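Local coordinates for nonstructural protein 2 (Human rotavirus C, PDB 2GU0) that probably hydrolyses nucleoside triphosphates, binds single-stranded RNA and unwinds helices as a homooctamer, taking part in viral genome replication and packaging within viroplasms, at residues A[107-112]-A[169-174]. Residues are numbered along the deposited sequence; the frame is centred on the assembly and turned at random.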
loop_
_atom_site.group_PDB
_atom_site.type_symbol
_atom_site.label_atom_id
_atom_site.label_comp_id
_atom_site.label_asym_id
_atom_site.label_seq_id
_atom_site.Cartn_x
_atom_site.Cartn_y
_atom_site.Cartn_z
ATOM N N GLN A 107 -21.374 13.889 -30.549
ATOM C CA GLN A 107 -20.795 14.844 -29.617
ATOM C C GLN A 107 -20.079 14.080 -28.505
ATOM O O GLN A 107 -20.578 13.956 -27.386
ATOM C CB GLN A 107 -21.883 15.724 -29.019
ATOM C CG GLN A 107 -22.694 16.506 -30.031
ATOM C CD GLN A 107 -23.458 17.682 -29.407
ATOM O OE1 GLN A 107 -24.445 18.154 -29.974
ATOM N NE2 GLN A 107 -22.994 18.169 -28.250
ATOM N N VAL A 108 -18.897 13.578 -28.829
ATOM C CA VAL A 108 -18.090 12.788 -27.912
ATOM C C VAL A 108 -17.888 13.303 -26.493
ATOM O O VAL A 108 -17.976 12.531 -25.544
ATOM C CB VAL A 108 -16.701 12.525 -28.511
ATOM C CG1 VAL A 108 -15.903 11.630 -27.582
ATOM C CG2 VAL A 108 -16.843 11.890 -29.891
ATOM N N ARG A 109 -17.604 14.590 -26.334
ATOM C CA ARG A 109 -17.373 15.125 -25.002
ATOM C C ARG A 109 -18.668 15.271 -24.245
ATOM O O ARG A 109 -18.700 15.163 -23.017
ATOM C CB ARG A 109 -16.653 16.463 -25.083
ATOM C CG ARG A 109 -15.310 16.385 -25.782
ATOM C CD ARG A 109 -14.520 17.648 -25.553
ATOM N NE ARG A 109 -13.571 17.905 -26.629
ATOM C CZ ARG A 109 -13.928 18.118 -27.893
ATOM N NH1 ARG A 109 -15.217 18.099 -28.247
ATOM N NH2 ARG A 109 -12.997 18.353 -28.804
ATOM N N HIS A 110 -19.739 15.518 -24.987
ATOM C CA HIS A 110 -21.068 15.647 -24.405
ATOM C C HIS A 110 -21.429 14.245 -23.879
ATOM O O HIS A 110 -21.836 14.093 -22.735
ATOM C CB HIS A 110 -22.044 16.141 -25.497
ATOM C CG HIS A 110 -23.467 16.306 -25.049
ATOM N ND1 HIS A 110 -24.281 17.303 -25.538
ATOM C CD2 HIS A 110 -24.254 15.544 -24.252
ATOM C CE1 HIS A 110 -25.507 17.149 -25.070
ATOM N NE2 HIS A 110 -25.519 16.087 -24.287
ATOM N N LEU A 111 -21.241 13.217 -24.700
ATOM C CA LEU A 111 -21.564 11.856 -24.275
ATOM C C LEU A 111 -20.737 11.447 -23.080
ATOM O O LEU A 111 -21.226 10.747 -22.185
ATOM C CB LEU A 111 -21.329 10.856 -25.406
ATOM C CG LEU A 111 -22.330 10.944 -26.550
ATOM C CD1 LEU A 111 -21.885 10.065 -27.688
ATOM C CD2 LEU A 111 -23.702 10.533 -26.046
ATOM N N GLU A 112 -19.476 11.874 -23.068
ATOM C CA GLU A 112 -18.600 11.526 -21.967
ATOM C C GLU A 112 -19.178 12.097 -20.689
ATOM O O GLU A 112 -19.049 11.498 -19.630
ATOM C CB GLU A 112 -17.180 12.043 -22.207
ATOM C CG GLU A 112 -16.347 12.149 -20.938
ATOM C CD GLU A 112 -14.987 11.478 -21.030
ATOM O OE1 GLU A 112 -14.386 11.473 -22.120
ATOM O OE2 GLU A 112 -14.505 10.974 -19.996
ATOM N N LEU A 169 -19.211 22.815 -17.582
ATOM C CA LEU A 169 -18.683 21.951 -18.630
ATOM C C LEU A 169 -17.171 21.962 -18.478
ATOM O O LEU A 169 -16.483 22.916 -18.875
ATOM C CB LEU A 169 -19.098 22.467 -20.013
ATOM C CG LEU A 169 -20.605 22.318 -20.243
ATOM C CD1 LEU A 169 -21.043 22.915 -21.565
ATOM C CD2 LEU A 169 -20.939 20.849 -20.192
ATOM N N ASP A 170 -16.669 20.895 -17.870
ATOM C CA ASP A 170 -15.254 20.753 -17.607
ATOM C C ASP A 170 -14.746 19.561 -18.379
ATOM O O ASP A 170 -14.985 18.420 -18.001
ATOM C CB ASP A 170 -15.024 20.531 -16.117
ATOM C CG ASP A 170 -13.580 20.709 -15.721
ATOM O OD1 ASP A 170 -13.242 20.358 -14.569
ATOM O OD2 ASP A 170 -12.788 21.208 -16.557
ATOM N N TYR A 171 -14.036 19.834 -19.462
ATOM C CA TYR A 171 -13.506 18.788 -20.305
ATOM C C TYR A 171 -12.083 18.473 -19.907
ATOM O O TYR A 171 -11.560 17.412 -20.232
ATOM C CB TYR A 171 -13.576 19.250 -21.757
ATOM C CG TYR A 171 -14.993 19.549 -22.188
ATOM C CD1 TYR A 171 -15.328 20.756 -22.790
ATOM C CD2 TYR A 171 -16.005 18.622 -21.971
ATOM C CE1 TYR A 171 -16.651 21.026 -23.166
ATOM C CE2 TYR A 171 -17.321 18.875 -22.339
ATOM C CZ TYR A 171 -17.640 20.071 -22.934
ATOM O OH TYR A 171 -18.944 20.295 -23.307
ATOM N N SER A 172 -11.469 19.393 -19.178
ATOM C CA SER A 172 -10.090 19.242 -18.742
ATOM C C SER A 172 -9.727 17.855 -18.208
ATOM O O SER A 172 -8.578 17.435 -18.337
ATOM C CB SER A 172 -9.765 20.289 -17.679
ATOM O OG SER A 172 -10.229 19.874 -16.407
ATOM N N ASN A 173 -10.683 17.138 -17.620
ATOM C CA ASN A 173 -10.376 15.811 -17.075
ATOM C C ASN A 173 -10.938 14.598 -17.817
ATOM O O ASN A 173 -10.848 13.475 -17.327
ATOM C CB ASN A 173 -10.810 15.733 -15.610
ATOM C CG ASN A 173 -9.848 16.452 -14.681
ATOM O OD1 ASN A 173 -8.654 16.133 -14.640
ATOM N ND2 ASN A 173 -10.363 17.426 -13.926
ATOM N N HIS A 174 -11.516 14.820 -18.990
ATOM C CA HIS A 174 -12.071 13.727 -19.776
ATOM C C HIS A 174 -11.003 12.743 -20.231
ATOM O O HIS A 174 -9.887 13.148 -20.555
ATOM C CB HIS A 174 -12.777 14.283 -21.001
ATOM C CG HIS A 174 -14.121 14.858 -20.707
ATOM N ND1 HIS A 174 -14.965 15.312 -21.693
ATOM C CD2 HIS A 174 -14.789 15.002 -19.540
ATOM C CE1 HIS A 174 -16.101 15.703 -21.146
ATOM N NE2 HIS A 174 -16.019 15.526 -19.841
#
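The imidazole of His174 is sandwiched between Glu112 CG, over the centre of one face at 3.4 Å from the ring centroid, and Tyr171 CA of its own loop over the other; Arg109 CB lies at its edge. Being flat, imidazole can be packed on both faces while NE2 still makes a weak hydrogen bond to Asn113 OD1. The Tyr171 ring takes Arg109 CD over one face, 4.1 Å from its centroid and offset toward the rim, while His174 CE1 lies in plane at its edge. Arginine, crossing the tyrosine at about a right angle, suits this place: CD lies on the phenol, Arg109 CB meets Tyr171 CE2 at 3.7 Å, and the guanidinium leads away from the face. Tyrosine offers that face and a hydroxyl hydrogen-bonded to Glu153. With Glu112 CG anti to the backbone N (chi1 160°), a bend at chi2 lays the carboxylate within 9° of the imidazole plane, Glu112 OE1 being 3.4 Å from His174 CB. OE1 is gripped by the amide of Leu176, OE2 by that of Lys175 and by Gln75; these bonds probably favour the charged form and hold the group flat against the histidine. A type I beta turn from Tyr171 to His174 brings both rings to the helix. The contact thus joins the first turn of helix 108-119, in the N-terminal region, to the loop leaving strand 164-170 of the HIT-like sheet, beside the predicted ATP site to which Arg109 and nearby Arg224 belong, consistent with the nucleotide-binding cleft between the two domains of NSP2.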